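Local coordinates for putative capsular polysaccharide biosynthesis protein (Streptococcus pneumoniae serotype 4, PDB 6EWJ), which is probably a pyridoxal phosphate-dependent sugar aminotransferase that serves teichoic acid biosynthesis in the pneumococcus, at residues K289-V292 against D293-S297; Y396-E399 against T400-V404; D279-P282 against S283-R287; T387-S390 against D391-D395; K372-A375 against F376-E380. All coordinates share one frame; numbering follows the deposited sequence.

Contact 1: K289-V292 against D293-S297; sequences KDIV and DRYDS
Lys289 passes its carbonyl to Asp293 one helical turn on: Asp293 N reaches Lys289 O at 2.8 Å, almost in line with the C=O. Beside the same turn, Lys289 CG lies 3.7 Å from Asp293 OD2, the two side chains crossing at a slant. This is a contact of the aliphatic stem only; Lys289 NZ stays 5.8 Å from Asp293 OD2, too far for a salt bridge. Asp290 supplies its carbonyl to Arg294 N, while its carboxylate turns back to Gln286, a polar link suited to the helix's outer side. Ile291 is buried. Its CG2 branch, set opposite the backbone N, lies 3.7 Å from Tyr295 CE2, both side chains pointing the same way; a beta-branched residue sets a methyl alongside the ring. Val292 O receives Asp296 N at 2.7 Å, and Val292 CG1 rests against Asp296 OD2 at 3.5 Å. That aspartate's other oxygen, OD1, bonds to Tyr321 OH. This part of helix 268-299 lies against helix 391-409, where Val394, Ile397 and Ile398 pack on Tyr295 and Asp395 forms a salt bridge with Arg294. Strand 321-325 contributes Tyr321, stacked on the Tyr295 ring; Tyr295 OH bonds to Pro384 O.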
# COMPACT_ATOMS: atom_id res chain seq x y z
N LYS A 289 -3.92 -30.39 -8.10
CA LYS A 289 -4.64 -31.60 -7.72
C LYS A 289 -3.81 -32.85 -8.03
O LYS A 289 -3.62 -33.72 -7.16
CB LYS A 289 -6.00 -31.64 -8.42
CG LYS A 289 -6.81 -32.87 -8.03
CD LYS A 289 -8.04 -33.05 -8.90
CE LYS A 289 -9.23 -33.51 -8.03
NZ LYS A 289 -10.55 -33.34 -8.74
N ASP A 290 -3.33 -32.93 -9.26
CA ASP A 290 -2.51 -34.06 -9.72
C ASP A 290 -1.23 -34.23 -8.90
O ASP A 290 -0.82 -35.36 -8.64
CB ASP A 290 -2.13 -33.89 -11.18
CG ASP A 290 -3.34 -33.92 -12.13
OD1 ASP A 290 -4.48 -34.23 -11.72
OD2 ASP A 290 -3.12 -33.57 -13.30
N ILE A 291 -0.57 -33.12 -8.53
CA ILE A 291 0.62 -33.19 -7.68
C ILE A 291 0.23 -33.70 -6.30
O ILE A 291 0.92 -34.54 -5.75
CB ILE A 291 1.37 -31.84 -7.56
CG1 ILE A 291 1.98 -31.48 -8.92
CG2 ILE A 291 2.47 -31.89 -6.49
CD1 ILE A 291 2.27 -30.02 -9.08
N VAL A 292 -0.86 -33.17 -5.73
CA VAL A 292 -1.27 -33.56 -4.38
C VAL A 292 -1.63 -35.03 -4.34
O VAL A 292 -1.20 -35.76 -3.44
CB VAL A 292 -2.40 -32.67 -3.81
CG1 VAL A 292 -3.03 -33.29 -2.58
CG2 VAL A 292 -1.83 -31.29 -3.43
N ASP A 293 -2.38 -35.49 -5.34
CA ASP A 293 -2.73 -36.91 -5.39
C ASP A 293 -1.47 -37.79 -5.47
O ASP A 293 -1.44 -38.86 -4.89
CB ASP A 293 -3.69 -37.20 -6.55
CG ASP A 293 -5.05 -36.54 -6.36
OD1 ASP A 293 -5.43 -36.19 -5.21
OD2 ASP A 293 -5.75 -36.38 -7.37
N ARG A 294 -0.46 -37.34 -6.23
CA ARG A 294 0.79 -38.11 -6.39
C ARG A 294 1.55 -38.16 -5.05
O ARG A 294 1.97 -39.24 -4.59
CB ARG A 294 1.64 -37.54 -7.53
CG ARG A 294 2.95 -38.26 -7.79
CD ARG A 294 3.73 -37.62 -8.92
NE ARG A 294 3.16 -38.04 -10.18
CZ ARG A 294 3.50 -39.13 -10.87
NH1 ARG A 294 4.49 -39.94 -10.48
NH2 ARG A 294 2.86 -39.40 -11.98
N TYR A 295 1.65 -37.01 -4.38
CA TYR A 295 2.22 -36.98 -3.03
C TYR A 295 1.44 -37.90 -2.05
O TYR A 295 2.03 -38.71 -1.33
CB TYR A 295 2.20 -35.54 -2.46
CG TYR A 295 3.34 -34.57 -2.77
CD1 TYR A 295 4.67 -34.97 -2.77
CD2 TYR A 295 3.06 -33.21 -2.93
CE1 TYR A 295 5.70 -34.05 -2.99
CE2 TYR A 295 4.08 -32.27 -3.15
CZ TYR A 295 5.40 -32.69 -3.18
OH TYR A 295 6.41 -31.78 -3.34
N ASP A 296 0.12 -37.70 -2.03
CA ASP A 296 -0.75 -38.49 -1.16
C ASP A 296 -0.54 -39.99 -1.37
O ASP A 296 -0.37 -40.71 -0.38
CB ASP A 296 -2.22 -38.15 -1.37
CG ASP A 296 -2.61 -36.79 -0.80
OD1 ASP A 296 -1.83 -36.12 -0.05
OD2 ASP A 296 -3.74 -36.38 -1.14
N SER A 297 -0.53 -40.48 -2.60
CA SER A 297 -0.30 -41.94 -2.80
C SER A 297 1.12 -42.33 -2.39
O SER A 297 1.32 -43.34 -1.76
CB SER A 297 -0.56 -42.42 -4.24
OG SER A 297 -1.68 -41.76 -4.84

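Contact 2: Y396-E399 against T400-V404; sequences YIIE and TFKTV
Tyr396 to Glu399 each offer a carbonyl to the NH four residues on, from Thr400 N to Tyr396 O at 2.9 Å through to Thr403 N and Glu399 O, in regular alpha-helical geometry. Two of these carbonyls are gripped twice. Thr400 OG1 donates to Tyr396 O over 2.8 Å, and its backbone N reaches the same oxygen from the opposite face of the carbonyl plane. Thr403 repeats the pattern on Glu399 O, its OG1 at 3.1 Å. Both threonines hold OG1 beside their own backbone N (chi1 -55° in Thr400), which turns the hydroxyl back toward the preceding turn; threonine thus satisfies its polar group within the helix, a useful trait where Thr400 is buried. The same OG1 of Thr400 stands over the centre of one face of the Tyr396 ring, 3.3 Å above its plane: the hydroxyl bonded to the carbonyl of Tyr396 lies at the same time over that residue's ring. The phenol oxygen of Tyr396 goes on to Ala343 O. On another side Ile398 and Lys402 run side by side, with Ile398 CG2 only 3.4 Å from Lys402 CE, closer than usual for two carbons, a locally crowded or imperfectly placed pair; Lys402 NZ hydrogen-bonds to Gly298 O. Ile398 packs on Phe299 of helix 268-299, while Phe401 packs its ring on Ile336 and Leu340 of helix 330-342 and on Ile381 and Leu383 of strand 380-383. Helix 391-409 is thereby packed against two helices and a strand.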
# COMPACT_ATOMS: atom_id res chain seq x y z
N TYR A 396 10.88 -37.73 -6.79
CA TYR A 396 12.14 -37.53 -6.06
C TYR A 396 11.91 -37.01 -4.63
O TYR A 396 12.52 -37.53 -3.69
CB TYR A 396 13.06 -36.61 -6.85
CG TYR A 396 14.36 -36.31 -6.13
CD1 TYR A 396 15.37 -37.26 -6.07
CD2 TYR A 396 14.57 -35.06 -5.53
CE1 TYR A 396 16.57 -36.98 -5.42
CE2 TYR A 396 15.75 -34.77 -4.88
CZ TYR A 396 16.75 -35.73 -4.82
OH TYR A 396 17.92 -35.44 -4.17
N ILE A 397 11.02 -36.03 -4.46
CA ILE A 397 10.70 -35.48 -3.13
C ILE A 397 10.06 -36.58 -2.24
O ILE A 397 10.45 -36.74 -1.08
CB ILE A 397 9.78 -34.23 -3.22
CG1 ILE A 397 10.56 -33.05 -3.83
CG2 ILE A 397 9.27 -33.80 -1.85
CD1 ILE A 397 9.70 -31.92 -4.35
N ILE A 398 9.11 -37.32 -2.78
CA ILE A 398 8.48 -38.44 -2.05
C ILE A 398 9.54 -39.41 -1.49
O ILE A 398 9.63 -39.65 -0.30
CB ILE A 398 7.47 -39.19 -2.96
CG1 ILE A 398 6.25 -38.32 -3.22
CG2 ILE A 398 7.00 -40.52 -2.32
CD1 ILE A 398 5.42 -38.80 -4.39
N GLU A 399 10.35 -39.95 -2.39
CA GLU A 399 11.26 -40.99 -2.01
C GLU A 399 12.39 -40.42 -1.08
O GLU A 399 12.72 -41.05 -0.07
CB GLU A 399 11.59 -41.94 -3.18
CG GLU A 399 12.67 -41.41 -4.03
CD GLU A 399 14.04 -41.80 -3.47
OE1 GLU A 399 14.36 -41.42 -2.33
OE2 GLU A 399 14.78 -42.53 -4.17
N THR A 400 12.89 -39.19 -1.35
CA THR A 400 13.92 -38.53 -0.50
C THR A 400 13.41 -38.18 0.91
O THR A 400 14.09 -38.43 1.89
CB THR A 400 14.49 -37.26 -1.16
OG1 THR A 400 15.01 -37.55 -2.46
CG2 THR A 400 15.62 -36.67 -0.31
N PHE A 401 12.20 -37.66 1.00
CA PHE A 401 11.62 -37.29 2.28
C PHE A 401 11.44 -38.55 3.18
O PHE A 401 11.76 -38.52 4.38
CB PHE A 401 10.30 -36.54 2.04
CG PHE A 401 9.69 -35.88 3.25
CD1 PHE A 401 10.43 -35.53 4.39
CD2 PHE A 401 8.35 -35.55 3.22
CE1 PHE A 401 9.82 -34.90 5.46
CE2 PHE A 401 7.74 -34.92 4.28
CZ PHE A 401 8.47 -34.60 5.41
N LYS A 402 10.97 -39.65 2.58
CA LYS A 402 10.89 -40.92 3.33
C LYS A 402 12.25 -41.39 3.83
O LYS A 402 12.42 -41.62 5.02
CB LYS A 402 10.28 -42.03 2.49
CG LYS A 402 8.80 -41.87 2.21
CD LYS A 402 8.36 -43.06 1.38
CE LYS A 402 7.44 -42.67 0.27
NZ LYS A 402 6.94 -43.88 -0.44
N THR A 403 13.22 -41.49 2.92
CA THR A 403 14.59 -41.92 3.26
C THR A 403 15.23 -41.04 4.32
O THR A 403 15.86 -41.54 5.27
CB THR A 403 15.49 -41.96 2.01
OG1 THR A 403 14.94 -42.86 1.06
CG2 THR A 403 16.94 -42.42 2.34
N VAL A 404 15.09 -39.73 4.15
CA VAL A 404 15.69 -38.76 5.07
C VAL A 404 15.08 -38.85 6.45
O VAL A 404 15.81 -38.83 7.44
CB VAL A 404 15.59 -37.32 4.51
CG1 VAL A 404 15.72 -36.29 5.61
CG2 VAL A 404 16.68 -37.09 3.46

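Contact 3: D279-P282 against S283-R287; sequences DRYP and SLLQR
Leu285 lays its branched end over one face of the Tyr281 ring. Starting from the backbone, Leu285 CB lies 3.4 Å from Tyr281 O, the carbonyl that also accepts Leu285 N. Next comes CG, placed opposite the carbonyl carbon of Leu285 (chi1 -72°), which carries it above the ring: it stands 3.9 Å from the Tyr281 centroid and 14° off the ring normal, a CH-pi contact. From there the methyls divide the ring, Leu285 CD1 meeting Tyr281 CE2 at 3.7 Å and Leu285 CD2 meeting Tyr281 CZ at 3.5 Å. A leucine, forked at its end, suits such a broad flat partner. The Tyr281 hydroxyl is bound by Leu181 O. On the neighbouring side Leu284 CD2 covers one face of the Arg280 guanidinium, whose nitrogens make salt bridges to Glu23 and Asp18. Pro282 has no NH to give, and the helix kinks there. Ser283 adds a second donor to Arg280 O: its OG donates over 2.6 Å, in the carbonyl plane on a lone pair, beside the bond from Leu284 N. This is a proline kink in an alpha helix, with a water linking Asp279 O and Ser283 N in place of a direct i to i+4 bond. The Tyr281 side chain lies about 7 Å from that of Lys205, the predicted cofactor-attachment lysine, which carries no cofactor in this structure.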
# COMPACT_ATOMS: atom_id res chain seq x y z
N ASP A 279 -7.92 -16.65 -16.15
CA ASP A 279 -8.19 -17.55 -17.32
C ASP A 279 -7.47 -18.89 -17.14
O ASP A 279 -8.03 -19.96 -17.34
CB ASP A 279 -7.65 -16.95 -18.61
CG ASP A 279 -8.40 -15.72 -19.04
OD1 ASP A 279 -9.47 -15.41 -18.49
OD2 ASP A 279 -7.91 -15.04 -19.94
N ARG A 280 -6.21 -18.78 -16.71
CA ARG A 280 -5.36 -19.95 -16.46
C ARG A 280 -5.74 -20.77 -15.24
O ARG A 280 -5.30 -21.91 -15.14
CB ARG A 280 -3.89 -19.51 -16.33
CG ARG A 280 -3.33 -19.00 -17.65
CD ARG A 280 -1.90 -18.56 -17.48
NE ARG A 280 -1.08 -19.73 -17.28
CZ ARG A 280 0.03 -19.79 -16.57
NH1 ARG A 280 0.53 -18.72 -15.93
NH2 ARG A 280 0.67 -20.96 -16.49
N TYR A 281 -6.54 -20.22 -14.33
CA TYR A 281 -6.69 -20.77 -12.98
C TYR A 281 -7.30 -22.20 -12.87
O TYR A 281 -6.74 -23.01 -12.15
CB TYR A 281 -7.40 -19.80 -12.04
CG TYR A 281 -7.04 -20.03 -10.56
CD1 TYR A 281 -5.73 -20.08 -10.16
CD2 TYR A 281 -8.04 -20.12 -9.59
CE1 TYR A 281 -5.40 -20.31 -8.83
CE2 TYR A 281 -7.75 -20.34 -8.28
CZ TYR A 281 -6.42 -20.42 -7.88
OH TYR A 281 -6.13 -20.62 -6.58
N PRO A 282 -8.42 -22.50 -13.59
CA PRO A 282 -8.87 -23.91 -13.69
C PRO A 282 -7.74 -24.88 -14.02
O PRO A 282 -7.55 -25.83 -13.25
CB PRO A 282 -9.93 -23.85 -14.82
CG PRO A 282 -10.47 -22.47 -14.73
CD PRO A 282 -9.30 -21.60 -14.35
N SER A 283 -6.91 -24.62 -15.05
CA SER A 283 -5.78 -25.53 -15.38
C SER A 283 -4.70 -25.61 -14.27
O SER A 283 -4.12 -26.68 -14.01
CB SER A 283 -5.11 -25.15 -16.70
OG SER A 283 -4.39 -23.95 -16.56
N LEU A 284 -4.42 -24.48 -13.64
CA LEU A 284 -3.44 -24.43 -12.52
C LEU A 284 -3.92 -25.25 -11.32
O LEU A 284 -3.18 -26.03 -10.75
CB LEU A 284 -3.15 -23.00 -12.12
CG LEU A 284 -2.45 -22.18 -13.21
CD1 LEU A 284 -2.31 -20.71 -12.81
CD2 LEU A 284 -1.08 -22.72 -13.60
N LEU A 285 -5.19 -25.08 -10.99
CA LEU A 285 -5.82 -25.84 -9.95
C LEU A 285 -5.77 -27.35 -10.25
O LEU A 285 -5.56 -28.13 -9.34
CB LEU A 285 -7.26 -25.36 -9.75
CG LEU A 285 -7.47 -24.00 -9.09
CD1 LEU A 285 -8.97 -23.79 -8.86
CD2 LEU A 285 -6.73 -23.89 -7.77
N GLN A 286 -5.98 -27.73 -11.52
CA GLN A 286 -5.97 -29.14 -11.92
C GLN A 286 -4.58 -29.74 -11.73
O GLN A 286 -4.43 -30.79 -11.12
CB GLN A 286 -6.46 -29.32 -13.38
CG GLN A 286 -6.52 -30.78 -13.85
CD GLN A 286 -7.42 -31.65 -12.99
OE1 GLN A 286 -8.56 -31.28 -12.71
NE2 GLN A 286 -6.91 -32.79 -12.53
N ARG A 287 -3.55 -29.03 -12.21
CA ARG A 287 -2.17 -29.46 -12.00
C ARG A 287 -1.83 -29.64 -10.51
O ARG A 287 -1.23 -30.65 -10.13
CB ARG A 287 -1.16 -28.50 -12.64
CG ARG A 287 0.31 -28.93 -12.51
CD ARG A 287 0.61 -30.30 -13.10
NE ARG A 287 1.98 -30.70 -12.80
CZ ARG A 287 2.42 -31.96 -12.61
NH1 ARG A 287 1.60 -33.01 -12.74
NH2 ARG A 287 3.71 -32.17 -12.35
O HOH W 1 -7.14 -22.73 -17.32

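Contact 4: T387-S390 against D391-D395; sequences TKLS and DEEVD
Glu393 OE1 is gripped by two donors: Ser390 N, 3.1 Å away and above the carboxylate plane, and a water that also makes a weak bond to Lys388 O. In return Ser390 OG accepts from Glu393 N over 3.0 Å, with an N-H...O angle of 159°. These reciprocal bonds form a capping box at the start of helix 391-409, with Ser390 as N-cap. Each residue type fits its role. Serine has a short side chain whose oxygen, held between its own backbone N and carbonyl carbon (chi1 67°), can reach an NH of the first turn; glutamate is long enough to return to the N-cap's NH, its chain running extended beyond CG. The helix proper then takes over with Val394 N bonded to Ser390 O at 3.1 Å. Just before the cap, Leu389 CD1 meets Val394 CG2 at 4.1 Å, the two side chains crossing at about a right angle, an apolar contact that continues inward to Ile291 and Tyr295 of helix 268-299. Asp391 makes a salt bridge to Arg287, which probably also hydrogen-bonds to Leu389 O. Three acidic residues, Asp391, Glu392 and Glu393, occupy the first turn, where their negative charge would be expected to interact favourably with the helix dipole, while the box gives an acceptor to Glu393 N, a first-turn NH with no carbonyl of a preceding turn to bind.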
# COMPACT_ATOMS: atom_id res chain seq x y z
N THR A 387 3.16 -25.11 -9.71
CA THR A 387 2.88 -25.66 -11.05
C THR A 387 4.10 -25.77 -11.96
O THR A 387 3.96 -26.13 -13.11
CB THR A 387 1.79 -24.82 -11.71
OG1 THR A 387 2.10 -23.43 -11.55
CG2 THR A 387 0.47 -25.12 -11.03
N LYS A 388 5.28 -25.38 -11.47
CA LYS A 388 6.53 -25.65 -12.14
C LYS A 388 7.18 -26.98 -11.74
O LYS A 388 8.17 -27.38 -12.35
CB LYS A 388 7.52 -24.49 -11.91
CG LYS A 388 6.96 -23.09 -12.20
CD LYS A 388 6.72 -22.85 -13.68
CE LYS A 388 8.00 -22.59 -14.45
NZ LYS A 388 7.64 -22.18 -15.84
N LEU A 389 6.62 -27.68 -10.75
CA LEU A 389 7.10 -29.02 -10.39
C LEU A 389 6.81 -30.05 -11.50
O LEU A 389 5.68 -30.17 -11.95
CB LEU A 389 6.40 -29.53 -9.12
CG LEU A 389 6.76 -28.92 -7.78
CD1 LEU A 389 5.83 -29.46 -6.71
CD2 LEU A 389 8.21 -29.21 -7.43
N SER A 390 7.84 -30.77 -11.92
CA SER A 390 7.64 -31.94 -12.78
C SER A 390 7.22 -33.16 -11.92
O SER A 390 7.52 -33.24 -10.73
CB SER A 390 8.94 -32.27 -13.51
OG SER A 390 9.93 -32.72 -12.59
N ASP A 391 6.58 -34.12 -12.57
CA ASP A 391 6.31 -35.42 -11.94
C ASP A 391 7.58 -36.10 -11.38
O ASP A 391 7.54 -36.64 -10.29
CB ASP A 391 5.54 -36.33 -12.90
CG ASP A 391 4.11 -35.84 -13.16
OD1 ASP A 391 3.60 -35.00 -12.37
OD2 ASP A 391 3.50 -36.24 -14.15
N GLU A 392 8.69 -36.02 -12.11
CA GLU A 392 9.96 -36.62 -11.69
C GLU A 392 10.47 -35.99 -10.39
O GLU A 392 10.97 -36.67 -9.50
CB GLU A 392 11.03 -36.47 -12.79
CG GLU A 392 10.78 -37.30 -14.06
CD GLU A 392 9.81 -36.66 -15.09
OE1 GLU A 392 9.17 -35.59 -14.85
OE2 GLU A 392 9.68 -37.28 -16.17
N GLU A 393 10.34 -34.67 -10.29
CA GLU A 393 10.69 -33.95 -9.05
C GLU A 393 9.81 -34.37 -7.86
O GLU A 393 10.32 -34.60 -6.77
CB GLU A 393 10.60 -32.45 -9.28
CG GLU A 393 11.73 -31.93 -10.16
CD GLU A 393 11.57 -30.49 -10.59
OE1 GLU A 393 10.45 -29.93 -10.57
OE2 GLU A 393 12.59 -29.89 -10.93
N VAL A 394 8.51 -34.47 -8.09
CA VAL A 394 7.57 -34.91 -7.06
C VAL A 394 7.97 -36.33 -6.57
O VAL A 394 8.06 -36.57 -5.37
CB VAL A 394 6.09 -34.86 -7.52
CG1 VAL A 394 5.17 -35.40 -6.42
CG2 VAL A 394 5.64 -33.44 -7.86
N ASP A 395 8.23 -37.23 -7.51
CA ASP A 395 8.67 -38.61 -7.19
C ASP A 395 9.96 -38.59 -6.38
O ASP A 395 10.10 -39.32 -5.40
CB ASP A 395 8.85 -39.44 -8.46
CG ASP A 395 7.52 -39.76 -9.13
OD1 ASP A 395 6.43 -39.53 -8.54
OD2 ASP A 395 7.55 -40.26 -10.26
O HOH W 2 10.46 -26.95 -10.11

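Contact 5: K372-A375 against F376-E380; sequences KAYA and FFENE
Tyr374 and Phe377 form an offset edge-to-face aromatic pair on helix 371-378: the edge of Phe377 points toward the face of Tyr374, centroids 5.8 Å apart and planes at 67°. The backbone is paired in the alpha-helical manner. Phe376 N donates to Lys372 O at 2.9 Å, Phe377 N to Ala373 O, and Glu378 N to Tyr374 O at 2.8 Å, so each of these three carbonyls is satisfied by an NH one turn on. A water donates to Ala375 O at 2.9 Å. The same water reaches Glu378 OE1 through a weak bond, which leaves the carboxylate's other oxygen to a different donor. Asn379 OD1 stands 3.0 Å from Ala375 O, but these are two acceptors and cannot bond each other; each takes its donor from another partner, the water for Ala375 O and Arg324 NE for Asn379 OD1. An amide suits this place because it has a donor to offer as well: Asn379 ND2 gives to Val325 O, while Glu378 OE2 accepts from Leu330 N and the NH groups of Lys372 and Ala373 are taken by the carboxylate of Asp108. Phe376 packs inside the chain, on Met88 and Ile322, while Phe377, about 6 Å side chain to side chain from Tyr351 of the cofactor site, also reaches Trp253 of the second subunit. Alongside the aromatic pair, Glu378 OE1 stands 3.9 Å from Tyr374 CE2.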
# COMPACT_ATOMS: atom_id res chain seq x y z
N LYS A 372 -1.48 -27.15 21.61
CA LYS A 372 -1.87 -27.84 20.37
C LYS A 372 -1.22 -27.14 19.19
O LYS A 372 -0.71 -27.79 18.24
CB LYS A 372 -3.39 -27.90 20.22
CG LYS A 372 -4.07 -28.60 21.40
CD LYS A 372 -4.17 -30.09 21.24
CE LYS A 372 -4.95 -30.73 22.42
NZ LYS A 372 -4.80 -30.15 23.81
N ALA A 373 -1.22 -25.81 19.24
CA ALA A 373 -0.54 -25.00 18.24
C ALA A 373 0.92 -25.37 18.17
O ALA A 373 1.47 -25.57 17.07
CB ALA A 373 -0.70 -23.49 18.52
N TYR A 374 1.55 -25.45 19.33
CA TYR A 374 2.95 -25.87 19.39
C TYR A 374 3.17 -27.26 18.76
O TYR A 374 4.13 -27.48 18.05
CB TYR A 374 3.49 -25.87 20.83
CG TYR A 374 4.96 -26.12 20.83
CD1 TYR A 374 5.85 -25.06 20.56
CD2 TYR A 374 5.49 -27.40 21.07
CE1 TYR A 374 7.20 -25.28 20.50
CE2 TYR A 374 6.86 -27.62 21.02
CZ TYR A 374 7.70 -26.55 20.74
OH TYR A 374 9.05 -26.71 20.70
N ALA A 375 2.32 -28.20 19.12
CA ALA A 375 2.53 -29.60 18.74
C ALA A 375 2.36 -29.74 17.22
O ALA A 375 3.09 -30.49 16.59
CB ALA A 375 1.61 -30.55 19.52
N PHE A 376 1.45 -28.96 16.64
CA PHE A 376 1.29 -28.94 15.17
C PHE A 376 2.53 -28.45 14.46
O PHE A 376 2.99 -29.07 13.51
CB PHE A 376 0.12 -28.03 14.80
CG PHE A 376 -0.17 -27.95 13.34
CD1 PHE A 376 0.48 -27.00 12.54
CD2 PHE A 376 -1.09 -28.81 12.75
CE1 PHE A 376 0.19 -26.90 11.18
CE2 PHE A 376 -1.38 -28.72 11.39
CZ PHE A 376 -0.74 -27.76 10.60
N PHE A 377 3.06 -27.34 14.96
CA PHE A 377 4.31 -26.72 14.49
C PHE A 377 5.53 -27.59 14.63
O PHE A 377 6.33 -27.72 13.70
CB PHE A 377 4.55 -25.41 15.24
CG PHE A 377 6.00 -24.98 15.28
CD1 PHE A 377 6.64 -24.49 14.12
CD2 PHE A 377 6.72 -25.03 16.48
CE1 PHE A 377 7.98 -24.13 14.15
CE2 PHE A 377 8.06 -24.67 16.49
CZ PHE A 377 8.68 -24.19 15.33
N GLU A 378 5.67 -28.20 15.79
CA GLU A 378 6.84 -28.98 16.11
C GLU A 378 7.33 -30.01 15.06
O GLU A 378 8.55 -30.15 14.86
CB GLU A 378 6.59 -29.72 17.45
CG GLU A 378 7.86 -30.21 18.11
CD GLU A 378 7.63 -31.09 19.34
OE1 GLU A 378 6.48 -31.28 19.78
OE2 GLU A 378 8.63 -31.55 19.88
N ASN A 379 6.41 -30.75 14.44
CA ASN A 379 6.76 -31.81 13.49
C ASN A 379 6.28 -31.51 12.05
O ASN A 379 6.23 -32.39 11.22
CB ASN A 379 6.24 -33.16 13.97
CG ASN A 379 4.73 -33.22 14.09
OD1 ASN A 379 4.05 -32.20 14.28
ND2 ASN A 379 4.19 -34.41 14.03
N GLU A 380 6.00 -30.24 11.78
CA GLU A 380 5.43 -29.83 10.54
C GLU A 380 6.52 -29.50 9.54
O GLU A 380 7.49 -28.79 9.88
CB GLU A 380 4.51 -28.63 10.74
CG GLU A 380 3.61 -28.31 9.55
CD GLU A 380 4.31 -27.57 8.41
OE1 GLU A 380 5.23 -26.75 8.66
OE2 GLU A 380 3.94 -27.77 7.23
O HOH W 3 4.23 -32.83 17.77

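Overall arrangement
All five contacts are local, one helical turn or cap each, and they follow in series without nesting or crossing. From the N terminus, contact 3 and then contact 1 adjoin along helix 268-299. Contact 5 comes next, on helix 371-378 leading into strand 380-383; its nearest neighbour among the contacts is contact 2, about 7 Å away at the nearest atoms. Contact 4 ends the loop that follows this strand and starts helix 391-409, which contact 2 continues. Helices 268-299 and 391-409 are tied together by salt bridges from contacts 1 and 3 to contact 4 and by apolar packing of contact 1 on contact 2.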